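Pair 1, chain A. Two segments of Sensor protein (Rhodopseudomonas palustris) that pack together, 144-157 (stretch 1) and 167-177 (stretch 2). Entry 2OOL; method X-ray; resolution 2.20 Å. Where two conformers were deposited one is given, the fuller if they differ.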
# COMPACT_ATOMS: atom_id res chain seq x y z
N GLU A 144 -1.34 -1.74 8.86
CA GLU A 144 -0.01 -2.36 8.94
C GLU A 144 0.47 -2.82 7.56
O GLU A 144 1.62 -2.65 7.19
CB GLU A 144 -0.02 -3.56 9.89
CG GLU A 144 -0.48 -3.27 11.32
CD GLU A 144 -0.26 -4.44 12.26
OE1 GLU A 144 0.47 -5.39 11.91
OE2 GLU A 144 -0.84 -4.41 13.37
N PHE A 145 -0.44 -3.43 6.81
CA PHE A 145 -0.15 -3.87 5.47
C PHE A 145 0.36 -2.72 4.60
O PHE A 145 1.41 -2.86 3.99
CB PHE A 145 -1.43 -4.45 4.87
CG PHE A 145 -1.30 -4.92 3.47
CD1 PHE A 145 -0.71 -6.13 3.19
CD2 PHE A 145 -1.86 -4.19 2.43
CE1 PHE A 145 -0.64 -6.59 1.88
CE2 PHE A 145 -1.81 -4.66 1.10
CZ PHE A 145 -1.19 -5.86 0.84
N PHE A 146 -0.38 -1.61 4.56
CA PHE A 146 0.02 -0.45 3.77
C PHE A 146 1.39 0.09 4.21
O PHE A 146 2.23 0.46 3.39
CB PHE A 146 -0.98 0.70 3.88
CG PHE A 146 -2.31 0.45 3.21
CD1 PHE A 146 -2.49 -0.53 2.25
CD2 PHE A 146 -3.39 1.25 3.54
CE1 PHE A 146 -3.74 -0.71 1.65
CE2 PHE A 146 -4.61 1.08 2.97
CZ PHE A 146 -4.80 0.10 2.01
N ARG A 147 1.60 0.16 5.52
CA ARG A 147 2.86 0.64 6.07
C ARG A 147 4.03 -0.23 5.61
O ARG A 147 5.04 0.31 5.17
CB ARG A 147 2.78 0.67 7.62
CG ARG A 147 4.06 0.97 8.33
CD ARG A 147 3.81 0.95 9.82
NE ARG A 147 3.59 -0.41 10.32
CZ ARG A 147 2.84 -0.72 11.38
NH1 ARG A 147 2.18 0.21 12.07
NH2 ARG A 147 2.72 -2.00 11.74
N SER A 148 3.87 -1.55 5.67
CA SER A 148 4.95 -2.45 5.24
C SER A 148 5.25 -2.30 3.74
O SER A 148 6.41 -2.20 3.36
CB SER A 148 4.71 -3.94 5.62
OG SER A 148 3.65 -4.51 4.88
N VAL A 149 4.22 -2.24 2.90
CA VAL A 149 4.44 -1.99 1.46
C VAL A 149 5.20 -0.65 1.21
O VAL A 149 6.17 -0.60 0.46
CB VAL A 149 3.14 -2.06 0.63
CG1 VAL A 149 3.39 -1.56 -0.80
CG2 VAL A 149 2.58 -3.49 0.62
N ARG A 150 4.81 0.40 1.92
CA ARG A 150 5.46 1.70 1.81
C ARG A 150 6.97 1.69 2.21
O ARG A 150 7.82 2.23 1.48
CB ARG A 150 4.68 2.76 2.62
CG ARG A 150 5.36 4.13 2.65
CD ARG A 150 4.69 5.12 3.60
NE ARG A 150 4.95 4.85 5.02
CZ ARG A 150 6.09 5.11 5.64
NH1 ARG A 150 6.20 4.82 6.94
NH2 ARG A 150 7.14 5.63 5.00
N VAL A 151 7.30 1.09 3.35
CA VAL A 151 8.70 1.10 3.78
C VAL A 151 9.54 0.19 2.86
O VAL A 151 10.65 0.54 2.51
CB VAL A 151 8.94 0.90 5.35
CG1 VAL A 151 7.76 1.40 6.19
CG2 VAL A 151 9.39 -0.53 5.73
N ALA A 152 8.99 -0.93 2.42
CA ALA A 152 9.64 -1.80 1.41
C ALA A 152 9.95 -1.07 0.08
O ALA A 152 11.05 -1.19 -0.43
CB ALA A 152 8.79 -3.03 1.14
N ILE A 153 8.98 -0.35 -0.48
CA ILE A 153 9.19 0.40 -1.74
C ILE A 153 10.33 1.41 -1.58
O ILE A 153 11.19 1.55 -2.44
CB ILE A 153 7.94 1.22 -2.15
CG1 ILE A 153 6.83 0.33 -2.70
CG2 ILE A 153 8.30 2.30 -3.20
CD1 ILE A 153 5.52 1.12 -3.01
N ARG A 154 10.30 2.14 -0.48
CA ARG A 154 11.36 3.08 -0.16
C ARG A 154 12.76 2.41 -0.01
O ARG A 154 13.77 2.97 -0.44
CB ARG A 154 10.98 3.82 1.11
CG ARG A 154 11.89 4.94 1.50
CD ARG A 154 11.59 5.30 2.93
NE ARG A 154 12.32 4.44 3.87
CZ ARG A 154 11.94 4.19 5.12
NH1 ARG A 154 10.80 4.69 5.61
NH2 ARG A 154 12.71 3.42 5.91
N ARG A 155 12.80 1.22 0.59
CA ARG A 155 14.05 0.51 0.80
C ARG A 155 14.58 -0.03 -0.51
O ARG A 155 15.78 0.03 -0.79
CB ARG A 155 13.88 -0.65 1.77
CG ARG A 155 13.97 -0.23 3.21
CD ARG A 155 13.42 -1.28 4.18
NE ARG A 155 13.34 -0.73 5.54
CZ ARG A 155 12.98 -1.41 6.63
NH1 ARG A 155 12.65 -2.71 6.57
NH2 ARG A 155 12.93 -0.78 7.80
N LEU A 156 13.68 -0.57 -1.30
CA LEU A 156 14.02 -1.10 -2.60
C LEU A 156 14.68 0.00 -3.40
O LEU A 156 15.68 -0.23 -4.07
CB LEU A 156 12.74 -1.58 -3.31
CG LEU A 156 12.66 -2.99 -3.89
CD1 LEU A 156 13.46 -4.00 -3.18
CD2 LEU A 156 11.15 -3.45 -3.93
N GLN A 157 14.18 1.23 -3.27
CA GLN A 157 14.66 2.35 -4.07
C GLN A 157 16.02 2.90 -3.70
O GLN A 157 16.61 3.63 -4.50
CB GLN A 157 13.63 3.48 -4.07
CG GLN A 157 12.30 3.13 -4.78
CD GLN A 157 11.69 4.34 -5.44
OE1 GLN A 157 10.75 4.96 -4.90
NE2 GLN A 157 12.23 4.71 -6.60
N TRP A 167 16.36 -9.36 -2.35
CA TRP A 167 16.05 -9.87 -1.01
C TRP A 167 15.03 -8.98 -0.27
O TRP A 167 14.17 -9.48 0.43
CB TRP A 167 17.33 -10.09 -0.17
CG TRP A 167 16.98 -10.63 1.18
CD1 TRP A 167 16.81 -11.93 1.55
CD2 TRP A 167 16.64 -9.84 2.34
NE1 TRP A 167 16.44 -12.01 2.87
CE2 TRP A 167 16.31 -10.74 3.37
CE3 TRP A 167 16.61 -8.47 2.59
CZ2 TRP A 167 15.94 -10.31 4.64
CZ3 TRP A 167 16.25 -8.03 3.86
CH2 TRP A 167 15.93 -8.95 4.87
N ILE A 168 15.13 -7.67 -0.42
CA ILE A 168 14.11 -6.78 0.11
C ILE A 168 12.77 -7.20 -0.52
O ILE A 168 11.80 -7.37 0.17
CB ILE A 168 14.44 -5.28 -0.18
CG1 ILE A 168 15.68 -4.84 0.64
CG2 ILE A 168 13.23 -4.38 0.12
CD1 ILE A 168 16.55 -3.71 0.04
N ALA A 169 12.73 -7.41 -1.82
CA ALA A 169 11.46 -7.79 -2.49
C ALA A 169 10.92 -9.08 -1.91
O ALA A 169 9.75 -9.13 -1.56
CB ALA A 169 11.65 -7.91 -3.98
N ALA A 170 11.76 -10.11 -1.79
CA ALA A 170 11.32 -11.47 -1.38
C ALA A 170 10.81 -11.48 0.03
O ALA A 170 9.78 -12.10 0.32
CB ALA A 170 12.46 -12.51 -1.54
N SER A 171 11.54 -10.82 0.92
CA SER A 171 11.15 -10.77 2.32
C SER A 171 9.84 -10.00 2.55
O SER A 171 8.99 -10.43 3.32
CB SER A 171 12.30 -10.18 3.18
OG SER A 171 12.58 -8.85 2.76
N GLU A 172 9.62 -8.89 1.87
CA GLU A 172 8.31 -8.23 1.99
C GLU A 172 7.17 -9.08 1.43
O GLU A 172 6.09 -9.16 2.00
CB GLU A 172 8.30 -6.87 1.31
CG GLU A 172 6.86 -6.19 1.26
CD GLU A 172 6.42 -5.61 2.61
OE1 GLU A 172 7.22 -5.61 3.56
OE2 GLU A 172 5.29 -5.10 2.72
N VAL A 173 7.40 -9.73 0.30
CA VAL A 173 6.42 -10.64 -0.26
C VAL A 173 6.10 -11.77 0.72
O VAL A 173 4.94 -12.17 0.86
CB VAL A 173 6.84 -11.17 -1.67
CG1 VAL A 173 6.05 -12.40 -2.09
CG2 VAL A 173 6.65 -10.09 -2.75
N ARG A 174 7.10 -12.28 1.44
CA ARG A 174 6.84 -13.33 2.41
C ARG A 174 6.01 -12.78 3.58
O ARG A 174 5.08 -13.44 4.04
CB ARG A 174 8.13 -13.97 2.94
CG ARG A 174 7.85 -15.24 3.69
CD ARG A 174 9.11 -16.04 4.08
NE ARG A 174 9.99 -15.39 5.05
CZ ARG A 174 9.86 -15.46 6.38
NH1 ARG A 174 8.87 -16.13 6.95
NH2 ARG A 174 10.74 -14.84 7.15
N ARG A 175 6.35 -11.58 4.03
CA ARG A 175 5.59 -10.86 5.05
C ARG A 175 4.08 -10.80 4.79
O ARG A 175 3.28 -11.03 5.69
CB ARG A 175 6.08 -9.42 5.14
CG ARG A 175 5.98 -8.78 6.53
CD ARG A 175 6.74 -7.45 6.55
NE ARG A 175 8.16 -7.64 6.83
CZ ARG A 175 9.19 -7.35 6.02
NH1 ARG A 175 9.02 -6.81 4.82
NH2 ARG A 175 10.44 -7.56 6.46
N ILE A 176 3.69 -10.52 3.55
CA ILE A 176 2.30 -10.21 3.26
C ILE A 176 1.54 -11.38 2.67
O ILE A 176 0.33 -11.33 2.60
CB ILE A 176 2.18 -8.96 2.36
CG1 ILE A 176 2.76 -9.22 0.97
CG2 ILE A 176 2.91 -7.74 3.03
CD1 ILE A 176 2.64 -8.03 0.01
N THR A 177 2.24 -12.44 2.25
CA THR A 177 1.61 -13.64 1.71
C THR A 177 1.52 -14.75 2.74
O THR A 177 0.65 -15.61 2.66
CB THR A 177 2.34 -14.18 0.43
OG1 THR A 177 3.70 -14.55 0.70
CG2 THR A 177 2.33 -13.17 -0.71
O HOH W 1 8.48 -3.24 4.79

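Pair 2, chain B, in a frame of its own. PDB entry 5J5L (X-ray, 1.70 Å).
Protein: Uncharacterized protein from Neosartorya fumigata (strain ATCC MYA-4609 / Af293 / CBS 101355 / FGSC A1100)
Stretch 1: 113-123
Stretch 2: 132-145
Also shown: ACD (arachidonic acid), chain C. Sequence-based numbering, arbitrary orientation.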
# COMPACT_ATOMS: atom_id res chain seq x y z
N LYS B 113 -4.73 -5.14 -4.44
CA LYS B 113 -4.06 -5.94 -3.41
C LYS B 113 -4.25 -5.33 -2.01
O LYS B 113 -4.47 -6.07 -1.04
CB LYS B 113 -2.58 -6.15 -3.75
CG LYS B 113 -2.35 -7.00 -4.98
CD LYS B 113 -0.88 -7.06 -5.36
CE LYS B 113 -0.69 -7.84 -6.65
NZ LYS B 113 -1.19 -9.24 -6.54
N THR B 114 -4.21 -4.01 -1.93
CA THR B 114 -4.43 -3.31 -0.65
C THR B 114 -5.90 -3.48 -0.20
O THR B 114 -6.17 -3.71 0.99
CB THR B 114 -4.10 -1.82 -0.77
OG1 THR B 114 -2.73 -1.69 -1.16
CG2 THR B 114 -4.34 -1.08 0.57
N ASP B 115 -6.83 -3.39 -1.14
CA ASP B 115 -8.24 -3.61 -0.81
C ASP B 115 -8.46 -5.03 -0.26
O ASP B 115 -9.23 -5.23 0.69
CB ASP B 115 -9.12 -3.35 -2.03
CG ASP B 115 -9.22 -1.88 -2.37
OD1 ASP B 115 -8.78 -1.06 -1.55
OD2 ASP B 115 -9.75 -1.54 -3.45
N ALA B 116 -7.79 -6.03 -0.86
CA ALA B 116 -7.92 -7.40 -0.41
C ALA B 116 -7.36 -7.55 1.00
O ALA B 116 -7.94 -8.27 1.84
CB ALA B 116 -7.20 -8.36 -1.36
N LEU B 117 -6.23 -6.91 1.26
CA LEU B 117 -5.61 -6.93 2.58
C LEU B 117 -6.57 -6.33 3.61
O LEU B 117 -6.80 -6.92 4.69
CB LEU B 117 -4.28 -6.19 2.60
CG LEU B 117 -3.62 -6.01 3.98
CD1 LEU B 117 -3.41 -7.33 4.70
CD2 LEU B 117 -2.31 -5.23 3.80
N SER B 118 -7.12 -5.17 3.29
CA SER B 118 -8.04 -4.51 4.22
C SER B 118 -9.23 -5.39 4.52
O SER B 118 -9.67 -5.51 5.68
CB SER B 118 -8.51 -3.17 3.66
OG SER B 118 -9.52 -2.64 4.51
N GLY B 119 -9.80 -6.00 3.47
CA GLY B 119 -10.92 -6.92 3.64
C GLY B 119 -10.61 -8.08 4.58
O GLY B 119 -11.45 -8.46 5.42
N ALA B 120 -9.42 -8.65 4.43
CA ALA B 120 -8.98 -9.77 5.26
C ALA B 120 -8.77 -9.35 6.72
O ALA B 120 -9.09 -10.11 7.64
CB ALA B 120 -7.71 -10.40 4.68
N LEU B 121 -8.27 -8.14 6.93
CA LEU B 121 -8.06 -7.62 8.29
C LEU B 121 -9.39 -7.25 8.94
O LEU B 121 -9.60 -7.50 10.13
CB LEU B 121 -7.13 -6.41 8.28
CG LEU B 121 -5.69 -6.66 7.83
CD1 LEU B 121 -4.95 -5.35 7.76
CD2 LEU B 121 -4.99 -7.66 8.73
N GLN B 122 -10.30 -6.70 8.16
CA GLN B 122 -11.65 -6.43 8.66
C GLN B 122 -12.29 -7.71 9.16
O GLN B 122 -13.03 -7.68 10.15
CB GLN B 122 -12.54 -5.80 7.59
CG GLN B 122 -12.20 -4.36 7.27
CD GLN B 122 -13.03 -3.79 6.14
OE1 GLN B 122 -14.26 -3.93 6.12
NE2 GLN B 122 -12.35 -3.13 5.18
N ASP B 123 -12.00 -8.83 8.50
CA ASP B 123 -12.69 -10.09 8.81
C ASP B 123 -12.34 -10.60 10.20
O ASP B 123 -13.17 -11.23 10.87
CB ASP B 123 -12.39 -11.17 7.74
CG ASP B 123 -13.29 -11.03 6.48
OD1 ASP B 123 -14.38 -10.42 6.55
OD2 ASP B 123 -12.90 -11.57 5.42
N THR B 132 -13.68 1.09 11.69
CA THR B 132 -12.53 2.00 11.63
C THR B 132 -11.61 1.70 10.46
O THR B 132 -11.13 2.61 9.76
CB THR B 132 -11.75 1.92 12.95
OG1 THR B 132 -12.60 2.33 14.02
CG2 THR B 132 -10.52 2.79 12.93
N ILE B 133 -11.35 0.41 10.24
CA ILE B 133 -10.54 -0.02 9.12
C ILE B 133 -11.21 0.32 7.79
O ILE B 133 -10.55 0.82 6.86
CB ILE B 133 -10.25 -1.52 9.17
CG1 ILE B 133 -9.32 -1.82 10.36
CG2 ILE B 133 -9.65 -2.00 7.85
CD1 ILE B 133 -9.19 -3.28 10.71
N ALA B 134 -12.49 0.00 7.69
CA ALA B 134 -13.26 0.32 6.48
C ALA B 134 -13.19 1.81 6.15
O ALA B 134 -12.95 2.18 5.00
CB ALA B 134 -14.69 -0.13 6.64
N SER B 135 -13.36 2.65 7.17
CA SER B 135 -13.30 4.10 7.00
C SER B 135 -11.94 4.56 6.49
O SER B 135 -11.87 5.34 5.54
CB SER B 135 -13.65 4.83 8.30
OG SER B 135 -14.96 4.50 8.73
N GLY B 136 -10.86 4.09 7.12
CA GLY B 136 -9.52 4.41 6.64
C GLY B 136 -9.24 3.89 5.24
O GLY B 136 -8.56 4.54 4.45
N THR B 137 -9.77 2.72 4.92
CA THR B 137 -9.60 2.14 3.60
C THR B 137 -10.30 2.97 2.51
O THR B 137 -9.78 3.11 1.40
CB THR B 137 -10.08 0.67 3.58
OG1 THR B 137 -9.34 -0.07 4.56
CG2 THR B 137 -9.85 0.04 2.21
N GLN B 138 -11.48 3.50 2.83
CA GLN B 138 -12.15 4.48 1.94
C GLN B 138 -11.21 5.63 1.57
O GLN B 138 -11.17 6.06 0.41
CB GLN B 138 -13.39 5.08 2.59
CG GLN B 138 -14.58 4.16 2.71
CD GLN B 138 -15.77 4.91 3.26
OE1 GLN B 138 -16.03 4.88 4.45
NE2 GLN B 138 -16.46 5.65 2.39
N ASP B 139 -10.45 6.11 2.55
CA ASP B 139 -9.51 7.22 2.32
C ASP B 139 -8.32 6.79 1.47
O ASP B 139 -7.87 7.53 0.58
CB ASP B 139 -9.01 7.78 3.67
CG ASP B 139 -10.12 8.43 4.49
OD1 ASP B 139 -11.15 8.88 3.94
OD2 ASP B 139 -9.96 8.48 5.74
N ILE B 140 -7.81 5.59 1.73
CA ILE B 140 -6.73 5.03 0.94
C ILE B 140 -7.21 4.84 -0.51
O ILE B 140 -6.52 5.19 -1.46
CB ILE B 140 -6.24 3.70 1.55
CG1 ILE B 140 -5.54 3.97 2.90
CG2 ILE B 140 -5.31 2.96 0.58
CD1 ILE B 140 -5.16 2.72 3.68
N ASP B 141 -8.41 4.29 -0.67
CA ASP B 141 -8.99 4.11 -2.01
C ASP B 141 -9.19 5.44 -2.75
O ASP B 141 -8.96 5.52 -3.96
CB ASP B 141 -10.32 3.34 -1.93
CG ASP B 141 -10.12 1.86 -1.65
OD1 ASP B 141 -9.06 1.29 -2.00
OD2 ASP B 141 -11.04 1.26 -1.05
N ALA B 142 -9.63 6.48 -2.05
CA ALA B 142 -9.75 7.81 -2.63
C ALA B 142 -8.42 8.31 -3.17
O ALA B 142 -8.34 8.88 -4.24
CB ALA B 142 -10.30 8.79 -1.62
N ALA B 143 -7.36 8.10 -2.39
CA ALA B 143 -6.03 8.53 -2.80
C ALA B 143 -5.53 7.79 -4.05
O ALA B 143 -5.00 8.40 -4.98
CB ALA B 143 -5.04 8.39 -1.65
N PHE B 144 -5.75 6.48 -4.08
CA PHE B 144 -5.45 5.68 -5.27
C PHE B 144 -6.24 6.20 -6.48
O PHE B 144 -5.68 6.35 -7.57
CB PHE B 144 -5.79 4.20 -5.05
CG PHE B 144 -4.69 3.38 -4.44
CD1 PHE B 144 -3.50 3.16 -5.13
CD2 PHE B 144 -4.87 2.77 -3.21
CE1 PHE B 144 -2.50 2.38 -4.57
CE2 PHE B 144 -3.86 2.00 -2.65
CZ PHE B 144 -2.69 1.81 -3.33
N SER B 145 -7.52 6.46 -6.30
CA SER B 145 -8.38 6.92 -7.41
C SER B 145 -7.85 8.22 -7.99
O SER B 145 -7.85 8.42 -9.20
CB SER B 145 -9.83 7.11 -6.98
OG SER B 145 -10.36 5.88 -6.48
C1 ACD C . 10.89 6.05 -10.10
C2 ACD C . 9.63 5.37 -10.57
C3 ACD C . 9.07 6.10 -11.77
C4 ACD C . 8.00 5.26 -12.47
C5 ACD C . 8.54 3.89 -12.80
C6 ACD C . 8.03 2.73 -12.36
C7 ACD C . 6.78 2.61 -11.53
C8 ACD C . 7.08 2.29 -10.07
C9 ACD C . 6.36 2.78 -9.04
C10 ACD C . 5.19 3.74 -9.16
C11 ACD C . 3.88 3.02 -9.10
C12 ACD C . 2.95 3.14 -8.13
C13 ACD C . 3.03 3.99 -6.89
C14 ACD C . 3.66 3.10 -5.83
C15 ACD C . 3.38 3.16 -4.52
C16 ACD C . 2.37 4.10 -3.93
C17 ACD C . 1.96 3.60 -2.55
C18 ACD C . 1.15 2.32 -2.64
C19 ACD C . 0.62 1.92 -1.28
C20 ACD C . 0.36 0.44 -1.13
O1 ACD C . 10.73 6.94 -9.26
O2 ACD C . 12.01 5.70 -10.51

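The sharpest difference lies at the middle of the second helix, where pair 1 places a charged Glu172(A) and pair 2 a short Thr137(B) on the same backbone position. Glu172(A) is long enough to reach past its nearest neighbour: its CG rests 3.7 Å from Ala152(A) CB, while its OE2 lies 2.8 Å from Ser148(A) OG, one turn further back along the first helix. Ser148(A) OG also lies 2.9 Å from Phe145(A) O, and the geometry does not settle which acceptor takes its proton. Glu172(A) OE1 is held within its own helix by a salt bridge from Arg175(A) NH1 at 2.5 Å, and a water donates to Glu172(A) OE1 (water O to OE1 3.0 Å) and to Ser148(A) O (water O to O 2.7 Å). The buried acid is thus paid for on several fronts.

Pair 2 uses a compact relay instead. Gln122(B) NE2 donates to Ser118(B) OG at 2.9 Å, Ser118(B) OG donates across the interface to Thr137(B) OG1 at 2.6 Å, and Thr137(B) OG1 donates in turn to Ile133(B) O at 2.7 Å. Ser118(B) matches Ala152(A), so one small residue supplies a methyl beneath the glutamate and the other a hydroxyl to meet the threonine.

Around these centres the scaffold is nearly identical. Both pairs are antiparallel helices, at 170° and 169°, with axes 9.7 and 9.8 Å apart at closest approach, and 14 central residues superpose at 0.3 Å. The clearest shared rule is the isoleucine: Ile168(A) and Ile133(B) coincide in the same m,t rotamer, both pointing toward the opposite helix. Each packs its CG2 against the matched Leu156(A) or Gln122(B), with Leu156(A) CD1 to Ile168(A) CG2 at 3.3 Å and Gln122(B) CG to Ile133(B) CG2 at 3.5 Å. The glutamine therefore supplies aliphatic packing as well as the first donor of the relay. Beside the isoleucine, Ala169(A) and Ala134(B) also match, both pointing sideways and keeping that flank small.

Towards the far end the solutions part again. Val149(A) and Ile176(A) are apolar in pair 1, and their counterparts in pair 2 are two acids, Asp115(B) and Asp141(B); Asp115(B) OD1 and Asp141(B) OD1 stand only 2.4 Å apart. In pair 1 the edge of the Phe145(A) ring meets Ile176(A), Phe145(A) CE1 to Ile176(A) CB at 3.7 Å. Thr114(B), at the place of Ser148(A), makes a looser contact, its CG2 4.2 Å from Ile140(B) CG2.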